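Local coordinates for thioesterase superfamily protein (Sulfolobus solfataricus, PDB 2GF6) that binds coenzyme A and, as a hot-dog-fold thioesterase, probably hydrolyses fatty acyl-CoA thioesters, at residues 11-16 and 30-35; 35-40 and 79-84; 66-71 and 104-109; 75-80 and 95-100. All blocks are in the same frame, centred on the assembly; numbering follows the deposited sequence.

Overall arrangement
All four contacts belong to one hot-dog fold, a long helix 26-45 lying against a curved antiparallel sheet. Contacts 1 and 2 are two places along that helix, their centres about 13 Å apart and sharing Asn35: the first meets the end of strand 8-12 and the loop after it, the second strand 76-85. Contact 4 zips strand 76-85 to strand 90-99, and contact 3, whose centre is about 9 Å from that of contact 4, carries the sheet on to strands 102-115 and 56-67. Coenzyme A touches contact 3 directly, on residues 67-70; the side chain of Phe32 in contact 1 is about 9 Å from a bound coenzyme A.

Contact 1: 11-16 and 30-35; sequences DVVRIY and YRFFTN
A salt-bridge network of Asp11, Arg14 and Arg31 ties the end of strand 8-12, and the loop that follows, to the long helix 26-45. Arg31 starts with CG anti to the backbone N (chi1 -172°), runs straight, then bends at chi3, so that its guanidinium stands almost perpendicular to the Asp11 carboxylate, the two planes 85° apart. This crossed approach makes a salt bridge of modest geometry: Arg31 NH1 lies 3.2 Å from Asp11 OD2 in a weak hydrogen bond, and Arg31 NH2 reaches Asp11 OD1 at 3.5 Å, also weakly. Asp11 OD2 is held in addition by Asn35 ND2, one helical turn on, at 3.2 Å and nearly along the C-O axis. Asp11 OD1 turns its anti lone pair to the backbone N of Val12, 2.9 Å away, and forms a salt bridge with Arg14 NH1. An alanine in place of Asp11 would remove the carboxylate between the two arginines and would probably loosen the hold of this strand end on the helix. In the hot-dog fold this helix is the sausage wrapped by the sheet, and here its flank also faces a second subunit: Tyr16 OH and Asn35 OD1 are hydrogen-bonded to Asn35 and Tyr16 of that neighbouring chain, and Arg14 NE pairs with its Glu38. The Tyr16 ring presents its edge to Arg31, CE1 lying 3.7 Å from NE, while NE itself forms a salt bridge with Asp17. Deeper in, Val13 CG2 meets the tip of the Phe32 ring, 4.3 Å from CZ.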
# COMPACT_ATOMS: atom_id res chain seq x y z
N ASP A 11 13.23 -13.18 -0.15
CA ASP A 11 11.81 -12.89 -0.04
C ASP A 11 11.07 -13.52 -1.23
O ASP A 11 11.68 -14.06 -2.13
CB ASP A 11 11.57 -11.38 0.02
CG ASP A 11 10.48 -10.99 1.03
OD1 ASP A 11 9.50 -11.76 1.17
OD2 ASP A 11 10.62 -9.94 1.71
N VAL A 12 9.75 -13.47 -1.19
CA VAL A 12 8.90 -14.09 -2.21
C VAL A 12 7.82 -13.07 -2.61
O VAL A 12 7.32 -12.32 -1.75
CB VAL A 12 8.28 -15.43 -1.68
CG1 VAL A 12 7.36 -15.18 -0.48
CG2 VAL A 12 7.55 -16.19 -2.76
N VAL A 13 7.53 -13.00 -3.91
CA VAL A 13 6.55 -12.05 -4.41
C VAL A 13 5.14 -12.53 -4.10
O VAL A 13 4.76 -13.65 -4.41
CB VAL A 13 6.71 -11.79 -5.95
CG1 VAL A 13 5.70 -10.73 -6.44
CG2 VAL A 13 8.12 -11.28 -6.27
N ARG A 14 4.37 -11.63 -3.48
CA ARG A 14 3.06 -11.92 -2.90
C ARG A 14 1.97 -11.18 -3.70
O ARG A 14 2.25 -10.29 -4.51
CB ARG A 14 3.02 -11.50 -1.43
CG ARG A 14 3.00 -12.62 -0.44
CD ARG A 14 4.34 -13.24 -0.20
NE ARG A 14 4.33 -14.13 0.98
CZ ARG A 14 5.27 -14.14 1.93
NH1 ARG A 14 6.35 -13.34 1.86
NH2 ARG A 14 5.15 -14.97 2.96
N ILE A 15 0.72 -11.55 -3.48
CA ILE A 15 -0.38 -10.90 -4.22
C ILE A 15 -0.43 -9.40 -3.96
O ILE A 15 -0.74 -8.59 -4.85
CB ILE A 15 -1.75 -11.56 -3.87
CG1 ILE A 15 -2.83 -11.03 -4.80
CG2 ILE A 15 -2.12 -11.41 -2.35
CD1 ILE A 15 -2.53 -11.24 -6.26
N TYR A 16 -0.14 -9.01 -2.73
CA TYR A 16 -0.13 -7.61 -2.41
C TYR A 16 1.12 -6.90 -2.96
O TYR A 16 1.27 -5.68 -2.83
CB TYR A 16 -0.29 -7.39 -0.89
CG TYR A 16 0.65 -8.22 -0.03
CD1 TYR A 16 1.98 -7.86 0.13
CD2 TYR A 16 0.19 -9.33 0.67
CE1 TYR A 16 2.85 -8.60 0.89
CE2 TYR A 16 1.08 -10.10 1.46
CZ TYR A 16 2.41 -9.72 1.56
OH TYR A 16 3.32 -10.44 2.33
N TYR A 30 10.25 -1.37 -2.49
CA TYR A 30 10.46 -0.76 -1.18
C TYR A 30 10.24 -1.77 -0.09
O TYR A 30 10.91 -1.75 0.93
CB TYR A 30 9.50 0.42 -1.00
CG TYR A 30 9.51 1.14 0.36
CD1 TYR A 30 10.45 2.14 0.64
CD2 TYR A 30 8.57 0.86 1.33
CE1 TYR A 30 10.45 2.79 1.87
CE2 TYR A 30 8.57 1.49 2.56
CZ TYR A 30 9.50 2.47 2.82
OH TYR A 30 9.48 3.15 4.05
N ARG A 31 9.27 -2.65 -0.28
CA ARG A 31 9.03 -3.66 0.71
C ARG A 31 10.30 -4.47 0.78
O ARG A 31 10.78 -4.77 1.83
CB ARG A 31 7.83 -4.56 0.37
CG ARG A 31 7.47 -5.51 1.53
CD ARG A 31 6.20 -6.33 1.34
NE ARG A 31 6.37 -7.49 0.47
CZ ARG A 31 7.04 -8.61 0.77
NH1 ARG A 31 7.70 -8.75 1.92
NH2 ARG A 31 7.08 -9.60 -0.11
N PHE A 32 10.85 -4.81 -0.37
CA PHE A 32 11.97 -5.73 -0.37
C PHE A 32 13.23 -5.09 0.23
O PHE A 32 13.93 -5.73 1.00
CB PHE A 32 12.29 -6.23 -1.79
CG PHE A 32 11.10 -6.79 -2.52
CD1 PHE A 32 10.19 -7.64 -1.88
CD2 PHE A 32 10.88 -6.47 -3.85
CE1 PHE A 32 9.10 -8.17 -2.57
CE2 PHE A 32 9.78 -6.97 -4.53
CZ PHE A 32 8.90 -7.83 -3.89
N PHE A 33 13.55 -3.86 -0.18
CA PHE A 33 14.83 -3.28 0.21
C PHE A 33 14.80 -2.81 1.68
O PHE A 33 15.80 -2.96 2.41
CB PHE A 33 15.36 -2.28 -0.85
CG PHE A 33 14.60 -0.98 -0.96
CD1 PHE A 33 14.48 -0.10 0.12
CD2 PHE A 33 14.15 -0.55 -2.20
CE1 PHE A 33 13.84 1.13 -0.02
CE2 PHE A 33 13.51 0.69 -2.34
CZ PHE A 33 13.36 1.53 -1.24
N THR A 34 13.62 -2.35 2.13
CA THR A 34 13.39 -2.04 3.56
C THR A 34 13.62 -3.27 4.44
O THR A 34 14.34 -3.21 5.42
CB THR A 34 11.97 -1.46 3.76
OG1 THR A 34 11.82 -0.36 2.88
CG2 THR A 34 11.74 -0.97 5.22
N ASN A 35 13.04 -4.40 4.07
CA ASN A 35 13.32 -5.63 4.78
C ASN A 35 14.81 -5.93 4.75
O ASN A 35 15.40 -6.34 5.76
CB ASN A 35 12.55 -6.79 4.17
CG ASN A 35 11.06 -6.72 4.43
OD1 ASN A 35 10.61 -6.08 5.39
ND2 ASN A 35 10.29 -7.37 3.58

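Contact 2: 35-40 and 79-84; sequences NTIEKF and VLLNPK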
# COMPACT_ATOMS: atom_id res chain seq x y z
N ASN A 35 13.04 -4.40 4.07
CA ASN A 35 13.32 -5.63 4.78
C ASN A 35 14.81 -5.93 4.75
O ASN A 35 15.40 -6.34 5.76
CB ASN A 35 12.55 -6.79 4.17
CG ASN A 35 11.06 -6.72 4.43
OD1 ASN A 35 10.61 -6.08 5.39
ND2 ASN A 35 10.29 -7.37 3.58
N THR A 36 15.44 -5.75 3.60
CA THR A 36 16.89 -6.07 3.51
C THR A 36 17.69 -5.15 4.45
O THR A 36 18.56 -5.63 5.23
CB THR A 36 17.39 -5.98 2.06
OG1 THR A 36 16.60 -6.85 1.25
CG2 THR A 36 18.84 -6.39 1.94
N ILE A 37 17.40 -3.85 4.40
CA ILE A 37 18.12 -2.86 5.22
C ILE A 37 17.80 -3.03 6.71
O ILE A 37 18.70 -3.00 7.55
CB ILE A 37 17.81 -1.43 4.79
CG1 ILE A 37 18.41 -1.20 3.40
CG2 ILE A 37 18.41 -0.45 5.79
CD1 ILE A 37 17.85 -0.01 2.67
N GLU A 38 16.53 -3.25 7.02
CA GLU A 38 16.14 -3.47 8.38
C GLU A 38 16.90 -4.66 8.94
O GLU A 38 17.39 -4.58 10.06
CB GLU A 38 14.64 -3.70 8.50
CG GLU A 38 14.20 -3.94 9.93
CD GLU A 38 12.69 -3.89 10.15
OE1 GLU A 38 11.88 -3.76 9.19
OE2 GLU A 38 12.31 -3.97 11.33
N LYS A 39 17.02 -5.76 8.18
CA LYS A 39 17.68 -6.96 8.70
C LYS A 39 19.17 -6.70 8.93
O LYS A 39 19.73 -7.06 9.96
CB LYS A 39 17.49 -8.16 7.76
CG LYS A 39 18.01 -9.48 8.32
CD LYS A 39 18.02 -10.64 7.29
CE LYS A 39 19.09 -10.46 6.21
NZ LYS A 39 20.43 -11.07 6.56
N PHE A 40 19.80 -6.06 7.95
CA PHE A 40 21.19 -5.67 8.07
C PHE A 40 21.47 -4.87 9.34
O PHE A 40 22.41 -5.16 10.08
CB PHE A 40 21.64 -4.88 6.83
CG PHE A 40 22.95 -4.20 7.02
CD1 PHE A 40 24.12 -4.91 6.93
CD2 PHE A 40 23.01 -2.85 7.32
CE1 PHE A 40 25.33 -4.28 7.11
CE2 PHE A 40 24.21 -2.21 7.50
CZ PHE A 40 25.37 -2.92 7.39
N VAL A 79 17.84 -10.37 -2.29
CA VAL A 79 18.35 -9.02 -2.32
C VAL A 79 19.78 -9.05 -1.74
O VAL A 79 20.03 -9.66 -0.71
CB VAL A 79 17.43 -8.03 -1.52
CG1 VAL A 79 17.78 -6.59 -1.83
CG2 VAL A 79 15.95 -8.32 -1.82
N LEU A 80 20.70 -8.41 -2.46
CA LEU A 80 22.09 -8.19 -2.06
C LEU A 80 22.27 -6.73 -1.67
O LEU A 80 21.95 -5.84 -2.44
CB LEU A 80 23.04 -8.56 -3.21
CG LEU A 80 22.83 -9.93 -3.86
CD1 LEU A 80 23.87 -10.23 -4.91
CD2 LEU A 80 22.87 -11.04 -2.83
N LEU A 81 22.81 -6.48 -0.48
CA LEU A 81 23.01 -5.12 -0.00
C LEU A 81 24.49 -4.72 0.03
O LEU A 81 25.34 -5.51 0.44
CB LEU A 81 22.43 -4.97 1.40
CG LEU A 81 22.08 -3.54 1.85
CD1 LEU A 81 20.85 -3.00 1.10
CD2 LEU A 81 21.83 -3.56 3.33
N ASN A 82 24.76 -3.49 -0.37
CA ASN A 82 26.08 -2.89 -0.22
C ASN A 82 25.96 -1.51 0.42
O ASN A 82 25.79 -0.52 -0.27
CB ASN A 82 26.74 -2.76 -1.59
CG ASN A 82 28.20 -2.28 -1.50
OD1 ASN A 82 29.02 -2.93 -0.88
ND2 ASN A 82 28.51 -1.15 -2.15
N PRO A 83 26.07 -1.44 1.75
CA PRO A 83 26.06 -0.14 2.43
C PRO A 83 27.36 0.64 2.17
O PRO A 83 28.45 0.09 2.30
CB PRO A 83 25.94 -0.51 3.91
CG PRO A 83 25.61 -1.97 3.94
CD PRO A 83 26.21 -2.55 2.71
N LYS A 84 27.22 1.91 1.79
CA LYS A 84 28.34 2.82 1.60
C LYS A 84 28.14 3.99 2.55
O LYS A 84 27.16 4.72 2.44
CB LYS A 84 28.38 3.38 0.17
CG LYS A 84 28.89 2.47 -0.88
CD LYS A 84 29.03 3.22 -2.23
CE LYS A 84 29.76 2.38 -3.31
NZ LYS A 84 29.05 2.45 -4.66
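Thr36 holds OG1 beside the backbone N and CG2 anti to it (chi1 -56°), which sets both branches against strand 76-85; Phe40, one turn later, has CG anti to its own N and swings its ring along the strand toward Pro83. From the strand, Leu81 also places CG anti to its N and sends its two methyls up to the helix. Thr36 OG1 rests on the branched carbon of Val79, 3.1 Å from CB, although its polar partner is the backbone O of Phe32 within the helix. The methyl CG2 of Thr36 slides past Leu81 in the opposite direction, 3.9 Å from CB. A glycine in place of Thr36 would remove both branches and would probably leave Val79 and the base of Leu81 less well packed against the helix. Leu81 divides its end between two helix residues: CD1 touches Ile37 CG1 at 3.8 Å, and CD2 lies 3.7 Å from Phe40 CB. At the far end Phe40 and Pro83 meet tip to tip. Pro83 CG sits over one face of the ring in a CH-pi contact, 3.9 Å from the centroid of the Phe40 ring and 24° off its normal, displaced toward CZ. Phe93 of the next strand adds to the apolar surroundings of Ile37, Leu81 and Pro83. The axes of helix segment 35-40 and strand segment 79-84 pass 9.1 Å apart and cross at -58°, a buried, apolar seat of a long helix on a strongly curved antiparallel sheet, which is the hallmark of the hot-dog fold.

Contact 3: 66-71 and 104-109; sequences IYHRPV and TTEGYV. With COA (coenzyme A), chain F.
The Tyr67 ring has the coenzyme A sulphur over one face, S1P standing 3.7 Å above its plane toward the rim, and Thr105 CG2 approaches it obliquely, near CD2; a water lies at its edge, hydrogen-bonded to Arg69 O and Thr105 OG1. The His68 imidazole is flanked on one face by Ile66 CG2 and is met at its edge by Glu106. Both rings stand where strand 56-67 of the hot-dog sheet ends beside strand 102-115, at a coenzyme A pocket that a third subunit completes with Glu62, Trp119 and Ser121. Ile66 and Glu106 form an antiparallel hydrogen-bonded pair, Ile66 N donating to Glu106 O at 2.8 Å, nearly along the C=O axis, and Glu106 N donating back to Ile66 O. Tyr67 and Thr105 follow as a non-hydrogen-bonded pair on the other face of the sheet. The Tyr67 hydroxyl goes to Ser63 of the third subunit. Past this pair the chain turns out of the strand, and Thr104 O is gripped by two donors, His68 N from above the carbonyl plane and Arg69 N on a lone pair at 3.0 Å. Thr104 and Thr105 together face Val97 in a classic beta bulge. With its amides engaged, the turn offers its carbonyls to the ligand: Tyr67 O accepts from coenzyme A N8P at 2.9 Å, and His68 O from the hydroxyl OAP at 2.8 Å. Glu106 swings CG into the crowded position (chi1 54°) and then extends, so that Glu106 OE2 accepts a hydrogen bond from His68 NE2 on its anti lone pair, 2.7 Å away and almost straight at 171°.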
# COMPACT_ATOMS: atom_id res chain seq x y z
N ILE A 66 16.67 0.80 -11.32
CA ILE A 66 16.57 0.35 -12.71
C ILE A 66 15.96 -1.06 -12.68
O ILE A 66 16.43 -1.94 -11.95
CB ILE A 66 17.96 0.32 -13.39
CG1 ILE A 66 18.51 1.73 -13.54
CG2 ILE A 66 17.90 -0.33 -14.79
CD1 ILE A 66 20.06 1.78 -13.77
N TYR A 67 14.92 -1.28 -13.48
CA TYR A 67 14.16 -2.51 -13.48
C TYR A 67 14.44 -3.22 -14.78
O TYR A 67 13.84 -2.91 -15.80
CB TYR A 67 12.68 -2.19 -13.35
CG TYR A 67 12.36 -1.26 -12.20
CD1 TYR A 67 12.39 0.11 -12.38
CD2 TYR A 67 12.03 -1.74 -10.95
CE1 TYR A 67 12.11 0.99 -11.33
CE2 TYR A 67 11.75 -0.86 -9.87
CZ TYR A 67 11.77 0.49 -10.08
OH TYR A 67 11.49 1.38 -9.04
N HIS A 68 15.38 -4.17 -14.75
CA HIS A 68 15.82 -4.85 -15.96
C HIS A 68 14.82 -5.90 -16.35
O HIS A 68 14.62 -6.19 -17.54
CB HIS A 68 17.15 -5.57 -15.72
CG HIS A 68 18.31 -4.66 -15.48
ND1 HIS A 68 18.91 -3.96 -16.50
CD2 HIS A 68 19.01 -4.38 -14.36
CE1 HIS A 68 19.93 -3.26 -16.01
NE2 HIS A 68 20.01 -3.50 -14.71
N ARG A 69 14.25 -6.55 -15.35
CA ARG A 69 13.36 -7.65 -15.61
C ARG A 69 12.25 -7.60 -14.62
O ARG A 69 12.46 -7.15 -13.48
CB ARG A 69 14.09 -8.98 -15.46
CG ARG A 69 15.10 -9.28 -16.55
CD ARG A 69 15.86 -10.55 -16.20
NE ARG A 69 17.26 -10.47 -16.62
CZ ARG A 69 17.90 -11.35 -17.40
NH1 ARG A 69 17.29 -12.45 -17.86
NH2 ARG A 69 19.18 -11.14 -17.71
N PRO A 70 11.07 -8.08 -15.03
CA PRO A 70 9.94 -8.08 -14.14
C PRO A 70 10.04 -9.24 -13.15
O PRO A 70 10.69 -10.24 -13.44
CB PRO A 70 8.77 -8.33 -15.08
CG PRO A 70 9.37 -9.26 -16.13
CD PRO A 70 10.76 -8.73 -16.32
N VAL A 71 9.39 -9.09 -12.00
CA VAL A 71 9.17 -10.21 -11.11
C VAL A 71 7.65 -10.39 -10.88
O VAL A 71 6.88 -9.42 -10.87
CB VAL A 71 9.97 -10.09 -9.75
CG1 VAL A 71 11.46 -10.15 -10.03
CG2 VAL A 71 9.66 -8.83 -9.00
N THR A 104 17.60 -8.85 -11.86
CA THR A 104 16.34 -8.28 -12.26
C THR A 104 16.26 -6.80 -11.99
O THR A 104 15.61 -6.10 -12.75
CB THR A 104 15.13 -8.91 -11.52
OG1 THR A 104 15.21 -8.60 -10.11
CG2 THR A 104 15.05 -10.42 -11.78
N THR A 105 16.93 -6.33 -10.95
CA THR A 105 16.74 -4.97 -10.48
C THR A 105 18.00 -4.51 -9.80
O THR A 105 18.66 -5.31 -9.15
CB THR A 105 15.64 -4.93 -9.41
OG1 THR A 105 14.65 -5.95 -9.68
CG2 THR A 105 15.01 -3.53 -9.27
N GLU A 106 18.33 -3.22 -9.93
CA GLU A 106 19.38 -2.59 -9.11
C GLU A 106 19.03 -1.16 -8.71
O GLU A 106 18.29 -0.47 -9.40
CB GLU A 106 20.72 -2.61 -9.83
CG GLU A 106 20.68 -2.00 -11.21
CD GLU A 106 21.99 -2.18 -11.92
OE1 GLU A 106 23.02 -1.81 -11.31
OE2 GLU A 106 21.99 -2.68 -13.06
N GLY A 107 19.57 -0.69 -7.59
CA GLY A 107 19.23 0.63 -7.11
C GLY A 107 19.96 1.06 -5.87
O GLY A 107 20.91 0.41 -5.46
N TYR A 108 19.51 2.16 -5.28
CA TYR A 108 20.02 2.58 -3.99
C TYR A 108 18.99 3.45 -3.34
O TYR A 108 18.14 4.01 -4.01
CB TYR A 108 21.34 3.34 -4.15
CG TYR A 108 21.26 4.63 -4.93
CD1 TYR A 108 20.71 5.80 -4.35
CD2 TYR A 108 21.74 4.71 -6.24
CE1 TYR A 108 20.64 7.00 -5.09
CE2 TYR A 108 21.67 5.90 -6.97
CZ TYR A 108 21.12 7.03 -6.38
OH TYR A 108 21.05 8.15 -7.11
N VAL A 109 19.04 3.52 -2.02
CA VAL A 109 18.38 4.60 -1.29
C VAL A 109 19.46 5.21 -0.43
O VAL A 109 20.34 4.52 0.07
CB VAL A 109 17.18 4.16 -0.37
CG1 VAL A 109 16.23 3.30 -1.14
CG2 VAL A 109 17.62 3.42 0.82
N1A COA F . 16.55 4.92 -19.69
C2A COA F . 16.50 5.36 -21.00
N3A COA F . 16.18 4.48 -22.02
C4A COA F . 15.92 3.18 -21.73
C5A COA F . 15.96 2.72 -20.43
C6A COA F . 16.27 3.59 -19.40
N6A COA F . 16.29 3.14 -18.15
N7A COA F . 15.67 1.41 -20.44
C8A COA F . 15.43 1.03 -21.70
N9A COA F . 15.59 2.12 -22.52
C1B COA F . 15.55 2.14 -24.00
C2B COA F . 16.48 1.11 -24.62
O2B COA F . 17.75 1.62 -24.89
C3B COA F . 15.74 0.75 -25.88
O3B COA F . 15.97 1.72 -26.87
P3B COA F . 16.61 1.25 -28.26
O7A COA F . 16.79 2.49 -29.10
O8A COA F . 15.67 0.25 -28.95
O9A COA F . 17.97 0.66 -27.93
C4B COA F . 14.28 0.82 -25.48
O4B COA F . 14.25 1.84 -24.49
C5B COA F . 13.79 -0.49 -24.90
O5B COA F . 14.79 -1.14 -24.15
P1A COA F . 15.06 -2.71 -24.36
O1A COA F . 15.98 -3.24 -23.28
O2A COA F . 15.64 -2.98 -25.73
O3A COA F . 13.58 -3.34 -24.13
P2A COA F . 13.23 -4.92 -24.15
O4A COA F . 14.47 -5.75 -23.94
O5A COA F . 12.48 -5.25 -25.43
O6A COA F . 12.26 -5.14 -22.90
CBP COA F . 11.60 -4.96 -20.69
CCP COA F . 12.21 -4.21 -21.85
CDP COA F . 12.19 -6.38 -20.59
CEP COA F . 10.09 -5.05 -20.96
CAP COA F . 11.97 -4.22 -19.41
OAP COA F . 13.36 -4.35 -19.18
C9P COA F . 11.26 -4.75 -18.20
O9P COA F . 10.34 -5.79 -18.25
N8P COA F . 11.55 -4.13 -17.08
C7P COA F . 10.92 -4.53 -15.85
C6P COA F . 9.65 -3.74 -15.69
C5P COA F . 9.25 -3.80 -14.25
O5P COA F . 9.09 -4.88 -13.68
N4P COA F . 9.16 -2.62 -13.68
C3P COA F . 7.95 -2.16 -13.08
C2P COA F . 8.01 -2.39 -11.59
S1P COA F . 8.14 -0.89 -10.61
O HOH W 1 12.74 -5.50 -11.58

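Contact 4: 75-80 and 95-100; sequences DKLTVL and FKVLKD
Asp75 OD2 has two donors: Lys99 NZ, 2.7 Å away in a salt bridge, and the backbone N of Lys72 in the preceding loop. Lys99 comes from above the carboxylate plane, its chain leaving with CG anti to the backbone N (chi1 -171°) and bending at chi3, so that CD too lies over that side of the carboxylate, 3.1 Å from Asp75 OD2. Beyond this bridge the strands zip up as an antiparallel hairpin. Thr78 and Leu98 form one hydrogen-bonded pair, with Leu98 N to Thr78 O at 2.9 Å; Leu80 and Lys96 form the next, with Leu80 N to Lys96 O also at 2.9 Å. On the face bearing those residues, Leu80 and Leu98 cross at about a right angle, their CD1 methyls 3.7 Å apart. The other face carries Leu77, whose CB packs 4.0 Å from Val97 CG1, and Val79, whose CG1 lies alongside Phe95 CB at 4.1 Å. That second face looks to helix 26-45, where Leu77 touches Phe32 and Phe95 meets the ring of Phe33, while strand 8-12 pairs along the outer edge of strand 76-85 and strand 102-115 along the far edge of strand 90-99.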
# COMPACT_ATOMS: atom_id res chain seq x y z
N ASP A 75 7.46 -15.63 -7.38
CA ASP A 75 8.91 -15.69 -7.60
C ASP A 75 9.61 -15.54 -6.26
O ASP A 75 9.17 -14.75 -5.44
CB ASP A 75 9.36 -14.59 -8.57
CG ASP A 75 8.99 -14.90 -10.02
OD1 ASP A 75 8.51 -16.04 -10.31
OD2 ASP A 75 9.19 -14.00 -10.87
N LYS A 76 10.66 -16.33 -6.04
CA LYS A 76 11.56 -16.09 -4.92
C LYS A 76 12.65 -15.14 -5.35
O LYS A 76 13.17 -15.26 -6.46
CB LYS A 76 12.23 -17.38 -4.44
CG LYS A 76 11.30 -18.37 -3.78
CD LYS A 76 12.06 -19.61 -3.23
CE LYS A 76 12.97 -20.33 -4.27
NZ LYS A 76 12.23 -21.13 -5.31
N LEU A 77 13.05 -14.26 -4.44
CA LEU A 77 14.04 -13.22 -4.72
C LEU A 77 15.13 -13.20 -3.67
O LEU A 77 14.92 -13.58 -2.53
CB LEU A 77 13.37 -11.85 -4.76
CG LEU A 77 12.12 -11.73 -5.62
CD1 LEU A 77 11.58 -10.37 -5.48
CD2 LEU A 77 12.38 -12.05 -7.08
N THR A 78 16.31 -12.76 -4.08
CA THR A 78 17.43 -12.59 -3.20
C THR A 78 17.83 -11.13 -3.38
O THR A 78 18.04 -10.68 -4.49
CB THR A 78 18.59 -13.55 -3.59
OG1 THR A 78 18.21 -14.90 -3.31
CG2 THR A 78 19.87 -13.22 -2.82
N VAL A 79 17.84 -10.37 -2.29
CA VAL A 79 18.35 -9.02 -2.32
C VAL A 79 19.78 -9.05 -1.74
O VAL A 79 20.03 -9.66 -0.71
CB VAL A 79 17.43 -8.03 -1.52
CG1 VAL A 79 17.78 -6.59 -1.83
CG2 VAL A 79 15.95 -8.32 -1.82
N LEU A 80 20.70 -8.41 -2.46
CA LEU A 80 22.09 -8.19 -2.06
C LEU A 80 22.27 -6.73 -1.67
O LEU A 80 21.95 -5.84 -2.44
CB LEU A 80 23.04 -8.56 -3.21
CG LEU A 80 22.83 -9.93 -3.86
CD1 LEU A 80 23.87 -10.23 -4.91
CD2 LEU A 80 22.87 -11.04 -2.83
N PHE A 95 21.62 -1.78 -3.74
CA PHE A 95 21.03 -3.12 -3.73
C PHE A 95 20.86 -3.69 -5.12
O PHE A 95 20.73 -2.94 -6.08
CB PHE A 95 19.68 -3.11 -3.00
CG PHE A 95 18.61 -2.31 -3.69
CD1 PHE A 95 17.89 -2.86 -4.76
CD2 PHE A 95 18.29 -1.01 -3.27
CE1 PHE A 95 16.89 -2.13 -5.41
CE2 PHE A 95 17.28 -0.28 -3.92
CZ PHE A 95 16.59 -0.85 -5.00
N LYS A 96 20.88 -5.03 -5.20
CA LYS A 96 20.56 -5.77 -6.41
C LYS A 96 19.51 -6.78 -6.05
O LYS A 96 19.57 -7.37 -4.97
CB LYS A 96 21.78 -6.52 -6.94
CG LYS A 96 23.00 -5.65 -7.19
CD LYS A 96 24.18 -6.45 -7.73
CE LYS A 96 25.28 -5.50 -8.21
NZ LYS A 96 26.33 -6.24 -8.97
N VAL A 97 18.56 -6.99 -6.96
CA VAL A 97 17.61 -8.10 -6.82
C VAL A 97 17.92 -9.18 -7.86
O VAL A 97 18.13 -8.88 -9.03
CB VAL A 97 16.16 -7.64 -6.95
CG1 VAL A 97 15.18 -8.81 -6.72
CG2 VAL A 97 15.86 -6.53 -5.95
N LEU A 98 17.97 -10.42 -7.40
CA LEU A 98 18.19 -11.57 -8.29
C LEU A 98 16.99 -12.51 -8.27
O LEU A 98 16.26 -12.61 -7.27
CB LEU A 98 19.42 -12.38 -7.88
CG LEU A 98 20.81 -11.79 -8.05
CD1 LEU A 98 20.98 -10.53 -7.25
CD2 LEU A 98 21.80 -12.83 -7.61
N LYS A 99 16.82 -13.22 -9.37
CA LYS A 99 15.79 -14.23 -9.46
C LYS A 99 16.38 -15.40 -10.22
O LYS A 99 16.91 -15.23 -11.32
CB LYS A 99 14.58 -13.68 -10.17
CG LYS A 99 13.41 -14.58 -10.12
CD LYS A 99 12.32 -14.06 -11.00
CE LYS A 99 12.12 -14.91 -12.23
NZ LYS A 99 10.81 -14.58 -12.90
N ASP A 100 16.33 -16.58 -9.61
CA ASP A 100 17.03 -17.75 -10.13
C ASP A 100 18.46 -17.33 -10.50
O ASP A 100 18.96 -17.68 -11.56
CB ASP A 100 16.32 -18.35 -11.36
CG ASP A 100 14.83 -18.61 -11.13
OD1 ASP A 100 14.46 -19.20 -10.08
OD2 ASP A 100 14.02 -18.25 -12.01